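Local coordinates for protein lipase, class 3 (Penicillium roqueforti FM164, PDB 6L7N) that probably hydrolyses the ester bonds of acylglycerols, as a fungal class 3 lipase with an alpha/beta-hydrolase fold and a likely serine nucleophile, at residues Y23-D26 against D27-A30; I36-S39 against K40-P44; R89-V92 against S93-F97; L120-D123 against D124-E128; K130-V133 against S134-P137. All coordinates share one frame; numbering follows the deposited sequence.

All five contacts are local, each joining side chains a few residues apart. Contacts 1 and 2 touch in the N-terminal region: Tyr-24 and Asp-27 of the first bond to Asn-42 and Ser-37 of the second, the centres of the two contacts 11 Å apart. Contacts 4 and 5 are successive parts of helix 112-135, centres 14 Å apart, the second being its C-terminal end. Contact 3 stands alone on helix 88-94, about 38 Å from contact 5, centre to centre, across the molecule. The probable active site, a triad of Ser-147, His-261 and Asp-201, is approached by contact 1 through Tyr-23, while in contact 3 Val-92 lies near the triad and Trp-91 near the probable nucleophile elbow, neither touching.

Contact 1 of 5, residues Y23-D26 against D27-A30; sequences YYAD and DYTA
Thr-29 grips Ala-25 O twice, with its backbone N at 3.0 Å and its hydroxyl OG1 at 2.7 Å, the two donors arriving from opposite faces of the carbonyl plane. A chi1 of 71° turns the hydroxyl back over the last turn of the short helix 25-28, at the point where the chain leaves helical angles. OG1 also accepts from a water that donates to Asp-26 O. One residue earlier, Tyr-24, in the N-cap position, offers its carbonyl O to Tyr-28 N, in the carbonyl plane at 3.2 Å, and to Asp-27 N, from above it at 2.8 Å. Ala-25 CA makes a CH-pi contact over one face of the Tyr-28 ring, 3.6 Å from its centroid, and a single methyl suits this place, CB fitting 3.8 Å from Tyr-28 CZ. Asp-27 OD2 rests 3.4 Å from Tyr-24 CB, while OD1 accepts from Ser-37 N. The tyrosine hydroxyls are used too: Tyr-24 OH meets Lys-40 N and Asn-42, and Tyr-23 OH bonds to His-146 ND1, beside the probable nucleophile Ser-147. Two successive carbonyls, Tyr-24 O and Ala-25 O, thus each take two donors from the residues closing the turn, which probably limits how far Tyr-28 and Thr-29 can move.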
loop_
_atom_site.group_PDB
_atom_site.type_symbol
_atom_site.label_atom_id
_atom_site.label_comp_id
_atom_site.label_asym_id
_atom_site.label_seq_id
_atom_site.Cartn_x
_atom_site.Cartn_y
_atom_site.Cartn_z
ATOM N N TYR A 23 7.143 7.742 4.381
ATOM C CA TYR A 23 7.732 7.596 5.704
ATOM C C TYR A 23 8.398 8.865 6.211
ATOM O O TYR A 23 8.709 8.936 7.401
ATOM C CB TYR A 23 8.751 6.462 5.706
ATOM C CG TYR A 23 8.101 5.098 5.807
ATOM C CD1 TYR A 23 7.814 4.535 7.042
ATOM C CD2 TYR A 23 7.763 4.382 4.667
ATOM C CE1 TYR A 23 7.215 3.275 7.134
ATOM C CE2 TYR A 23 7.160 3.126 4.748
ATOM C CZ TYR A 23 6.889 2.584 5.984
ATOM O OH TYR A 23 6.298 1.338 6.064
ATOM N N TYR A 24 8.605 9.866 5.356
ATOM C CA TYR A 24 9.359 11.065 5.721
ATOM C C TYR A 24 8.427 12.126 6.287
ATOM O O TYR A 24 7.575 12.654 5.560
ATOM C CB TYR A 24 10.092 11.640 4.510
ATOM C CG TYR A 24 11.282 10.846 4.058
ATOM C CD1 TYR A 24 11.120 9.754 3.230
ATOM C CD2 TYR A 24 12.569 11.197 4.448
ATOM C CE1 TYR A 24 12.189 9.022 2.802
ATOM C CE2 TYR A 24 13.661 10.466 4.020
ATOM C CZ TYR A 24 13.464 9.381 3.192
ATOM O OH TYR A 24 14.528 8.628 2.760
ATOM N N ALA A 25 8.623 12.475 7.566
ATOM C CA ALA A 25 7.865 13.574 8.160
ATOM C C ALA A 25 7.989 14.848 7.346
ATOM O O ALA A 25 7.039 15.638 7.277
ATOM C CB ALA A 25 8.325 13.841 9.591
ATOM N N ASP A 26 9.154 15.069 6.731
ATOM C CA ASP A 26 9.330 16.231 5.862
ATOM C C ASP A 26 8.327 16.243 4.719
ATOM O O ASP A 26 7.985 17.312 4.210
ATOM C CB ASP A 26 10.736 16.242 5.285
ATOM C CG ASP A 26 11.762 15.801 6.282
ATOM O OD1 ASP A 26 11.657 16.226 7.456
ATOM O OD2 ASP A 26 12.675 15.018 5.912
ATOM N N ASP A 27 7.872 15.078 4.278
ATOM C CA ASP A 27 6.956 15.061 3.145
ATOM C C ASP A 27 5.499 15.156 3.586
ATOM O O ASP A 27 4.713 15.876 2.963
ATOM C CB ASP A 27 7.163 13.799 2.301
ATOM C CG ASP A 27 8.453 13.838 1.490
ATOM O OD1 ASP A 27 8.762 14.884 0.867
ATOM O OD2 ASP A 27 9.164 12.820 1.491
ATOM N N TYR A 28 5.114 14.475 4.660
ATOM C CA TYR A 28 3.713 14.529 5.044
ATOM C C TYR A 28 3.382 15.712 5.946
ATOM O O TYR A 28 2.216 15.891 6.307
ATOM C CB TYR A 28 3.263 13.200 5.679
ATOM C CG TYR A 28 3.932 12.734 6.957
ATOM C CD1 TYR A 28 3.664 13.347 8.173
ATOM C CD2 TYR A 28 4.773 11.625 6.954
ATOM C CE1 TYR A 28 4.251 12.890 9.352
ATOM C CE2 TYR A 28 5.369 11.159 8.132
ATOM C CZ TYR A 28 5.103 11.799 9.323
ATOM O OH TYR A 28 5.673 11.343 10.496
ATOM N N THR A 29 4.360 16.552 6.280
ATOM C CA THR A 29 4.083 17.856 6.865
ATOM C C THR A 29 4.488 18.984 5.934
ATOM O O THR A 29 4.581 20.135 6.373
ATOM C CB THR A 29 4.802 18.030 8.202
ATOM O OG1 THR A 29 6.208 18.158 7.961
ATOM C CG2 THR A 29 4.532 16.846 9.126
ATOM N N ALA A 30 4.761 18.675 4.673
ATOM C CA ALA A 30 5.215 19.688 3.737
ATOM C C ALA A 30 4.109 20.705 3.456
ATOM O O ALA A 30 2.907 20.436 3.608
ATOM C CB ALA A 30 5.684 19.040 2.433
HETATM O O HOH W 1 7.830 19.677 6.260
#

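Contact 2 of 5, residues I36-S39 against K40-P44; sequences ISCS and KGNCP
Cys-38 and Cys-43 are joined by a disulfide, SG to SG 2.0 Å, with a chi3 of 104° that gives the bridge a right-handed twist. The two halves approach differently: Cys-38 SG sits anti to its own carbonyl carbon, whereas in Cys-43 a chi1 of 65° places SG between the backbone N and the carbonyl carbon. Two neighbours touch it. Asn-42 OD1 comes within 3.3 Å of Cys-38 CB, and Ile-36 CG2 packs more loosely on Cys-43 SG at 4.3 Å.

A type I beta turn from Cys-38 to Gly-41 reverses the chain, so that Cys-43, two residues on, comes back to Cys-38; it is closed by Gly-41 N donating to Cys-38 O at 2.9 Å. Gly-41 follows the turn's two central residues with a phi of 75°, a region that glycine enters readily because it has no CB. Ser-39 and Lys-40 fill the exposed corner, where polar side chains can face solvent. A water bridges the two arms, accepting from Cys-43 N at 2.9 Å and donating weakly to Cys-38 O.

Further out, the buried amide of Asn-42 is fixed at both ends, its OD1 by Tyr-24 OH and its ND2 by Lys-267 O. Glu-47 OE2 accepts from Cys-38 N, tying the first cysteine to helix 44-49, whose N-cap position is Cys-43 itself. Apolar Ile-36 lies against Ala-21 of helix 6-22 and Phe-68 and Ala-70 of strand 66-72.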
loop_
_atom_site.group_PDB
_atom_site.type_symbol
_atom_site.label_atom_id
_atom_site.label_comp_id
_atom_site.label_asym_id
_atom_site.label_seq_id
_atom_site.Cartn_x
_atom_site.Cartn_y
_atom_site.Cartn_z
ATOM N N ILE A 36 8.237 16.643 -3.263
ATOM C CA ILE A 36 8.549 15.424 -2.521
ATOM C C ILE A 36 10.052 15.174 -2.566
ATOM O O ILE A 36 10.683 15.260 -3.628
ATOM C CB ILE A 36 7.801 14.217 -3.111
ATOM C CG1 ILE A 36 6.302 14.243 -2.783
ATOM C CG2 ILE A 36 8.433 12.913 -2.646
ATOM C CD1 ILE A 36 5.515 13.234 -3.606
ATOM N N SER A 37 10.629 14.814 -1.419
ATOM C CA SER A 37 12.052 14.532 -1.355
ATOM C C SER A 37 12.296 13.456 -0.315
ATOM O O SER A 37 11.603 13.395 0.702
ATOM C CB SER A 37 12.868 15.790 -1.006
ATOM O OG SER A 37 14.236 15.543 -1.252
ATOM N N CYS A 38 13.279 12.603 -0.585
ATOM C CA CYS A 38 13.681 11.534 0.324
ATOM C C CYS A 38 15.135 11.768 0.687
ATOM O O CYS A 38 16.025 11.488 -0.117
ATOM C CB CYS A 38 13.502 10.173 -0.319
ATOM S SG CYS A 38 11.801 9.860 -0.685
ATOM N N SER A 39 15.377 12.254 1.904
ATOM C CA SER A 39 16.737 12.630 2.268
ATOM C C SER A 39 17.671 11.427 2.250
ATOM O O SER A 39 18.854 11.573 1.944
ATOM C CB SER A 39 16.751 13.322 3.633
ATOM O OG SER A 39 16.236 12.496 4.651
ATOM N N LYS A 40 17.159 10.226 2.509
ATOM C CA LYS A 40 18.008 9.039 2.491
ATOM C C LYS A 40 18.187 8.449 1.097
ATOM O O LYS A 40 18.753 7.359 0.970
ATOM C CB LYS A 40 17.447 7.977 3.441
ATOM C CG LYS A 40 17.471 8.384 4.911
ATOM C CD LYS A 40 18.732 9.144 5.266
ATOM C CE LYS A 40 19.791 8.232 5.878
ATOM N NZ LYS A 40 20.985 9.017 6.344
ATOM N N GLY A 41 17.715 9.128 0.058
ATOM C CA GLY A 41 18.011 8.708 -1.296
ATOM C C GLY A 41 17.250 7.495 -1.783
ATOM O O GLY A 41 17.738 6.794 -2.675
ATOM N N ASN A 42 16.055 7.234 -1.246
ATOM C CA ASN A 42 15.289 6.060 -1.652
ATOM C C ASN A 42 14.017 6.407 -2.433
ATOM O O ASN A 42 13.153 5.540 -2.614
ATOM C CB ASN A 42 14.967 5.176 -0.439
ATOM C CG ASN A 42 14.207 5.906 0.647
ATOM O OD1 ASN A 42 14.238 7.139 0.729
ATOM N ND2 ASN A 42 13.519 5.144 1.499
ATOM N N CYS A 43 13.884 7.642 -2.923
ATOM C CA CYS A 43 12.871 7.832 -3.962
ATOM C C CYS A 43 13.410 8.666 -5.131
ATOM O O CYS A 43 12.805 9.685 -5.502
ATOM C CB CYS A 43 11.591 8.452 -3.376
ATOM S SG CYS A 43 11.672 10.142 -2.705
ATOM N N PRO A 44 14.528 8.260 -5.753
ATOM C CA PRO A 44 15.124 9.131 -6.786
ATOM C C PRO A 44 14.222 9.353 -7.989
ATOM O O PRO A 44 14.188 10.462 -8.534
ATOM C CB PRO A 44 16.410 8.384 -7.171
ATOM C CG PRO A 44 16.137 6.949 -6.810
ATOM C CD PRO A 44 15.322 7.032 -5.554
HETATM O O HOH W 2 15.541 9.973 -3.183
#

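Contact 3 of 5, residues R89-V92 against S93-F97; sequences RNWV and SDAIF
Arg-89 O receives two bonds from Ser-93, one from the backbone N and one from the hydroxyl OG, each at 2.9 Å. A serine chi1 of 52° folds OG back onto the preceding turn, as serine and threonine hydroxyls often do in helices. The arginine side chain itself runs away from Ser-93 toward Leu-255 and Phe-258. Asn-90 O takes the next N-H, that of Asp-94. Arg-89 to Val-92 belong to the helix that begins at residue 88, which by its sequence and its place after strand 77-83 probably corresponds to the lid helix of filamentous-fungus lipases. Trp-91 follows, its O accepting from Ala-95 N at 2.9 Å. With CG anti to the backbone N (chi1 -177°), the indole swings alongside the chain leaving the helix. Ala-95 CB lies over its five-membered ring, 3.8 Å from the centroid, in a CH-pi contact, and Phe-97 turns an edge toward the face of the six-membered ring, CE1 3.4 Å from Trp-91 CZ2, with the planes at 61°. Replacing Trp-91 by alanine would probably open a gap beside Ala-95 and let the Phe-97 ring turn more freely. Val-92, next in the helix, packs its branched side chain on Leu-255.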
loop_
_atom_site.group_PDB
_atom_site.type_symbol
_atom_site.label_atom_id
_atom_site.label_comp_id
_atom_site.label_asym_id
_atom_site.label_seq_id
_atom_site.Cartn_x
_atom_site.Cartn_y
_atom_site.Cartn_z
ATOM N N ARG A 89 6.636 -4.521 14.244
ATOM C CA ARG A 89 7.031 -5.735 14.958
ATOM C C ARG A 89 6.050 -6.058 16.082
ATOM O O ARG A 89 5.675 -7.226 16.280
ATOM C CB ARG A 89 8.453 -5.598 15.512
ATOM C CG ARG A 89 8.954 -6.876 16.219
ATOM C CD ARG A 89 10.342 -6.686 16.835
ATOM N NE ARG A 89 11.304 -6.244 15.833
ATOM C CZ ARG A 89 12.049 -7.061 15.095
ATOM N NH1 ARG A 89 12.888 -6.560 14.207
ATOM N NH2 ARG A 89 11.965 -8.377 15.250
ATOM N N ASN A 90 5.611 -5.041 16.827
ATOM C CA ASN A 90 4.669 -5.301 17.915
ATOM C C ASN A 90 3.328 -5.764 17.381
ATOM O O ASN A 90 2.638 -6.551 18.039
ATOM C CB ASN A 90 4.488 -4.056 18.779
ATOM C CG ASN A 90 5.714 -3.759 19.593
ATOM O OD1 ASN A 90 6.777 -4.325 19.337
ATOM N ND2 ASN A 90 5.589 -2.867 20.564
ATOM N N TRP A 91 2.958 -5.290 16.191
ATOM C CA TRP A 91 1.737 -5.733 15.533
ATOM C C TRP A 91 1.823 -7.213 15.179
ATOM O O TRP A 91 0.910 -7.988 15.478
ATOM C CB TRP A 91 1.505 -4.848 14.290
ATOM C CG TRP A 91 0.257 -5.098 13.508
ATOM C CD1 TRP A 91 -0.964 -4.512 13.689
ATOM C CD2 TRP A 91 0.122 -5.982 12.397
ATOM N NE1 TRP A 91 -1.865 -4.997 12.758
ATOM C CE2 TRP A 91 -1.220 -5.898 11.952
ATOM C CE3 TRP A 91 1.008 -6.834 11.726
ATOM C CZ2 TRP A 91 -1.699 -6.648 10.876
ATOM C CZ3 TRP A 91 0.534 -7.574 10.650
ATOM C CH2 TRP A 91 -0.808 -7.470 10.232
ATOM N N VAL A 92 2.939 -7.636 14.579
ATOM C CA VAL A 92 3.136 -9.061 14.292
ATOM C C VAL A 92 3.065 -9.877 15.579
ATOM O O VAL A 92 2.388 -10.911 15.654
ATOM C CB VAL A 92 4.480 -9.280 13.572
ATOM C CG1 VAL A 92 4.813 -10.775 13.477
ATOM C CG2 VAL A 92 4.469 -8.619 12.193
ATOM N N SER A 93 3.746 -9.409 16.618
ATOM C CA SER A 93 3.925 -10.248 17.790
ATOM C C SER A 93 2.686 -10.304 18.672
ATOM O O SER A 93 2.466 -11.320 19.339
ATOM C CB SER A 93 5.134 -9.770 18.593
ATOM O OG SER A 93 5.061 -8.384 18.866
ATOM N N ASP A 94 1.849 -9.260 18.680
ATOM C CA ASP A 94 0.809 -9.190 19.693
ATOM C C ASP A 94 -0.504 -8.586 19.226
ATOM O O ASP A 94 -1.450 -8.545 20.021
ATOM C CB ASP A 94 1.307 -8.386 20.914
ATOM C CG ASP A 94 2.262 -9.176 21.776
ATOM O OD1 ASP A 94 1.807 -10.124 22.438
ATOM O OD2 ASP A 94 3.466 -8.857 21.788
ATOM N N ALA A 95 -0.614 -8.130 17.984
ATOM C CA ALA A 95 -1.855 -7.493 17.589
ATOM C C ALA A 95 -2.985 -8.507 17.539
ATOM O O ALA A 95 -2.816 -9.643 17.087
ATOM C CB ALA A 95 -1.720 -6.795 16.235
ATOM N N ILE A 96 -4.120 -8.082 18.049
ATOM C CA ILE A 96 -5.389 -8.781 17.981
ATOM C C ILE A 96 -6.195 -8.154 16.854
ATOM O O ILE A 96 -6.139 -6.937 16.644
ATOM C CB ILE A 96 -6.103 -8.662 19.343
ATOM C CG1 ILE A 96 -5.467 -9.613 20.350
ATOM C CG2 ILE A 96 -7.574 -8.879 19.228
ATOM C CD1 ILE A 96 -5.035 -10.914 19.754
ATOM N N PHE A 97 -6.919 -8.969 16.106
ATOM C CA PHE A 97 -7.715 -8.435 15.008
ATOM C C PHE A 97 -9.196 -8.468 15.373
ATOM O O PHE A 97 -9.606 -9.162 16.303
ATOM C CB PHE A 97 -7.397 -9.222 13.741
ATOM C CG PHE A 97 -5.924 -9.297 13.478
ATOM C CD1 PHE A 97 -5.197 -8.125 13.273
ATOM C CD2 PHE A 97 -5.245 -10.502 13.539
ATOM C CE1 PHE A 97 -3.828 -8.165 13.057
ATOM C CE2 PHE A 97 -3.864 -10.550 13.346
ATOM C CZ PHE A 97 -3.156 -9.378 13.096
#

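Contact 4 of 5, residues L120-D123 against D124-E128; sequences LVRD and DIIKE
Two turns in the middle of the long helix 112-135 make this contact, and its side chains meet in pairs four residues apart on successive turns. The backbone bonds are those of a regular alpha helix: Ile-125 N to Val-121 O at 3.1 Å, Ile-126 N to Arg-122 O at 2.8 Å and Lys-127 N to Asp-123 O at 3.1 Å.

Val-121 and Ile-125 lie side by side and point the same way. The CD1 methyl of Ile-125 reaches back to Val-121 CG2 at 3.6 Å, its chain carried there by CG1 standing anti to the carbonyl carbon (chi1 -77°). Arg-122 and Ile-126 repeat the arrangement, with Ile-126 CD1 resting 3.5 Å from CG of the arginine; here the aliphatic stem of a long charged residue serves as an apolar surface, while its guanidinium end is used for a salt bridge from NH1 to Asp-159 OD2. An alanine in place of Ile-126 would take away that methyl cover and is likely to let the arginine stem shift, making its hold on Asp-159 less certain. Asp-123, Asp-124 and Lys-127 suit the solvent side. Lys-127 CG passes 3.4 Å from Asp-123 O, but its NZ stays 6.1 Å from Asp-123 OD2, too far for a salt bridge.

Buried Ile-125 faces the central sheet, meeting Phe-57 of strand 52-57 and Leu-80 and Phe-82 of strand 77-83, whereas Arg-122 and Ile-126 lean on Lys-163, in the loop after helix 148-161.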
loop_
_atom_site.group_PDB
_atom_site.type_symbol
_atom_site.label_atom_id
_atom_site.label_comp_id
_atom_site.label_asym_id
_atom_site.label_seq_id
_atom_site.Cartn_x
_atom_site.Cartn_y
_atom_site.Cartn_z
ATOM N N LEU A 120 -11.153 7.621 9.437
ATOM C CA LEU A 120 -10.724 8.824 10.153
ATOM C C LEU A 120 -10.307 9.953 9.210
ATOM O O LEU A 120 -10.517 11.135 9.525
ATOM C CB LEU A 120 -9.571 8.475 11.095
ATOM C CG LEU A 120 -9.256 9.507 12.175
ATOM C CD1 LEU A 120 -10.355 9.501 13.224
ATOM C CD2 LEU A 120 -7.894 9.241 12.798
ATOM N N VAL A 121 -9.707 9.623 8.064
ATOM C CA VAL A 121 -9.191 10.627 7.126
ATOM C C VAL A 121 -10.054 10.766 5.874
ATOM O O VAL A 121 -9.839 11.709 5.077
ATOM C CB VAL A 121 -7.731 10.322 6.725
ATOM C CG1 VAL A 121 -6.800 10.578 7.879
ATOM C CG2 VAL A 121 -7.588 8.881 6.230
ATOM N N ARG A 122 -11.051 9.890 5.709
ATOM C CA ARG A 122 -11.761 9.730 4.447
ATOM C C ARG A 122 -12.421 11.021 3.962
ATOM O O ARG A 122 -12.297 11.377 2.785
ATOM C CB ARG A 122 -12.795 8.613 4.626
ATOM C CG ARG A 122 -13.882 8.556 3.588
ATOM C CD ARG A 122 -14.589 7.221 3.648
ATOM N NE ARG A 122 -15.435 7.091 4.827
ATOM C CZ ARG A 122 -16.373 6.161 4.954
ATOM N NH1 ARG A 122 -16.573 5.292 3.978
ATOM N NH2 ARG A 122 -17.114 6.101 6.052
ATOM N N ASP A 123 -13.197 11.688 4.821
ATOM C CA ASP A 123 -14.023 12.805 4.353
ATOM C C ASP A 123 -13.172 13.888 3.693
ATOM O O ASP A 123 -13.440 14.324 2.558
ATOM C CB ASP A 123 -14.814 13.373 5.530
ATOM C CG ASP A 123 -15.817 12.380 6.089
ATOM O OD1 ASP A 123 -15.774 11.204 5.686
ATOM O OD2 ASP A 123 -16.622 12.771 6.964
ATOM N N ASP A 124 -12.125 14.320 4.393
ATOM C CA ASP A 124 -11.258 15.355 3.838
ATOM C C ASP A 124 -10.510 14.845 2.617
ATOM O O ASP A 124 -10.306 15.598 1.656
ATOM C CB ASP A 124 -10.264 15.851 4.885
ATOM C CG ASP A 124 -10.843 16.942 5.772
ATOM O OD1 ASP A 124 -12.011 17.332 5.564
ATOM O OD2 ASP A 124 -10.127 17.397 6.681
ATOM N N ILE A 125 -10.089 13.574 2.619
ATOM C CA ILE A 125 -9.348 13.100 1.455
ATOM C C ILE A 125 -10.249 13.068 0.228
ATOM O O ILE A 125 -9.811 13.387 -0.881
ATOM C CB ILE A 125 -8.688 11.736 1.739
ATOM C CG1 ILE A 125 -7.435 11.943 2.590
ATOM C CG2 ILE A 125 -8.306 11.033 0.434
ATOM C CD1 ILE A 125 -6.833 10.652 3.156
ATOM N N ILE A 126 -11.526 12.721 0.405
ATOM C CA ILE A 126 -12.456 12.712 -0.722
ATOM C C ILE A 126 -12.624 14.121 -1.288
ATOM O O ILE A 126 -12.566 14.333 -2.508
ATOM C CB ILE A 126 -13.804 12.096 -0.300
ATOM C CG1 ILE A 126 -13.621 10.600 -0.026
ATOM C CG2 ILE A 126 -14.855 12.289 -1.373
ATOM C CD1 ILE A 126 -14.872 9.899 0.501
ATOM N N LYS A 127 -12.806 15.112 -0.408
ATOM C CA LYS A 127 -12.969 16.484 -0.905
ATOM C C LYS A 127 -11.695 16.980 -1.602
ATOM O O LYS A 127 -11.749 17.593 -2.690
ATOM C CB LYS A 127 -13.366 17.407 0.247
ATOM C CG LYS A 127 -14.707 17.060 0.912
ATOM C CD LYS A 127 -14.994 18.016 2.064
ATOM C CE LYS A 127 -16.194 17.568 2.887
ATOM N NZ LYS A 127 -16.180 18.210 4.230
ATOM N N GLU A 128 -10.534 16.680 -1.010
ATOM C CA GLU A 128 -9.256 17.085 -1.593
ATOM C C GLU A 128 -9.035 16.425 -2.949
ATOM O O GLU A 128 -8.561 17.060 -3.903
ATOM C CB GLU A 128 -8.114 16.722 -0.639
ATOM C CG GLU A 128 -8.119 17.465 0.696
ATOM C CD GLU A 128 -7.096 16.928 1.702
ATOM O OE1 GLU A 128 -6.838 17.611 2.725
ATOM O OE2 GLU A 128 -6.551 15.820 1.477
HETATM O O HOH W 3 -11.472 13.607 7.389
#

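Contact 5 of 5, residues K130-V133 against S134-P137; sequences KEAV and SQNP
The last regular alpha-helical bonds run from Ser-134 N to Lys-130 O and from Gln-135 N to Glu-131 O, both 3.0 Å, before Asn-136 turns out of the helix with phi -135° and donates its own N to Val-133 O. This is the C-terminal end of helix 112-135, where the chain leaves toward strand 140-146 of the central sheet.

The side chain of Asn-136 turns back onto the final turn. Its ND2 reaches Ala-132 O at 3.0 Å, the N-H nearly straight at 161° and the acceptor close to the amide plane, so a carbonyl of the final turn gains a side-chain donor; asparagine, short and carrying an N-H, fits this task well. Gln-135 takes a different course. Its extended chain lies beside that of Glu-131 and points the same way, CD 3.2 Å from Glu-131 O and OE1 3.5 Å from Ala-132 CA. The amide and the Glu-131 carboxylate have their planes 71° apart, and NE2 comes no nearer to OE1 of Glu-131 than 3.9 Å.

Phe-54 of strand 52-57 touches both Gln-135 and Asn-136, and Tyr-165 packs on Lys-130 and Val-133. Pro-137, having no N-H to give, suits the exit from a helix; instead its CA makes a C-H...O contact with Val-133 O at 3.4 Å.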
loop_
_atom_site.group_PDB
_atom_site.type_symbol
_atom_site.label_atom_id
_atom_site.label_comp_id
_atom_site.label_asym_id
_atom_site.label_seq_id
_atom_site.Cartn_x
_atom_site.Cartn_y
_atom_site.Cartn_z
ATOM N N LYS A 130 -11.296 15.394 -4.996
ATOM C CA LYS A 130 -12.170 16.004 -5.991
ATOM C C LYS A 130 -11.518 17.254 -6.559
ATOM O O LYS A 130 -11.473 17.450 -7.786
ATOM C CB LYS A 130 -13.540 16.325 -5.390
ATOM C CG LYS A 130 -14.504 16.956 -6.392
ATOM C CD LYS A 130 -15.883 17.146 -5.797
ATOM C CE LYS A 130 -16.825 17.802 -6.805
ATOM N NZ LYS A 130 -18.092 18.229 -6.153
ATOM N N GLU A 131 -10.919 18.063 -5.680
ATOM C CA GLU A 131 -10.237 19.271 -6.144
ATOM C C GLU A 131 -9.060 18.949 -7.065
ATOM O O GLU A 131 -8.931 19.516 -8.162
ATOM C CB GLU A 131 -9.763 20.081 -4.944
ATOM C CG GLU A 131 -10.606 21.271 -4.642
ATOM C CD GLU A 131 -9.995 22.096 -3.545
ATOM O OE1 GLU A 131 -8.909 22.664 -3.771
ATOM O OE2 GLU A 131 -10.577 22.130 -2.447
ATOM N N ALA A 132 -8.177 18.046 -6.633
ATOM C CA ALA A 132 -6.953 17.803 -7.390
ATOM C C ALA A 132 -7.241 17.103 -8.719
ATOM O O ALA A 132 -6.594 17.389 -9.739
ATOM C CB ALA A 132 -5.967 17.002 -6.539
ATOM N N VAL A 133 -8.223 16.205 -8.745
ATOM C CA VAL A 133 -8.546 15.533 -9.999
ATOM C C VAL A 133 -9.220 16.502 -10.950
ATOM O O VAL A 133 -8.971 16.477 -12.161
ATOM C CB VAL A 133 -9.415 14.289 -9.741
ATOM C CG1 VAL A 133 -9.961 13.749 -11.056
ATOM C CG2 VAL A 133 -8.588 13.242 -9.058
ATOM N N SER A 134 -10.069 17.389 -10.424
ATOM C CA SER A 134 -10.634 18.426 -11.280
ATOM C C SER A 134 -9.537 19.285 -11.885
ATOM O O SER A 134 -9.633 19.687 -13.050
ATOM C CB SER A 134 -11.614 19.289 -10.489
ATOM O OG SER A 134 -11.831 20.524 -11.143
ATOM N N GLN A 135 -8.491 19.590 -11.103
ATOM C CA GLN A 135 -7.388 20.394 -11.626
ATOM C C GLN A 135 -6.503 19.621 -12.596
ATOM O O GLN A 135 -5.717 20.247 -13.320
ATOM C CB GLN A 135 -6.519 20.943 -10.489
ATOM C CG GLN A 135 -7.237 21.823 -9.480
ATOM C CD GLN A 135 -6.581 21.739 -8.125
ATOM O OE1 GLN A 135 -5.654 20.966 -7.948
ATOM N NE2 GLN A 135 -7.035 22.542 -7.172
ATOM N N ASN A 136 -6.597 18.287 -12.617
ATOM C CA ASN A 136 -5.801 17.439 -13.513
ATOM C C ASN A 136 -6.694 16.371 -14.142
ATOM O O ASN A 136 -6.561 15.179 -13.838
ATOM C CB ASN A 136 -4.645 16.788 -12.752
ATOM C CG ASN A 136 -3.685 17.806 -12.173
ATOM O OD1 ASN A 136 -2.759 18.265 -12.849
ATOM N ND2 ASN A 136 -3.912 18.177 -10.926
ATOM N N PRO A 137 -7.572 16.763 -15.072
ATOM C CA PRO A 137 -8.683 15.878 -15.470
ATOM C C PRO A 137 -8.271 14.602 -16.195
ATOM O O PRO A 137 -8.991 13.599 -16.098
ATOM C CB PRO A 137 -9.529 16.779 -16.382
ATOM C CG PRO A 137 -8.557 17.776 -16.932
ATOM C CD PRO A 137 -7.614 18.057 -15.781
#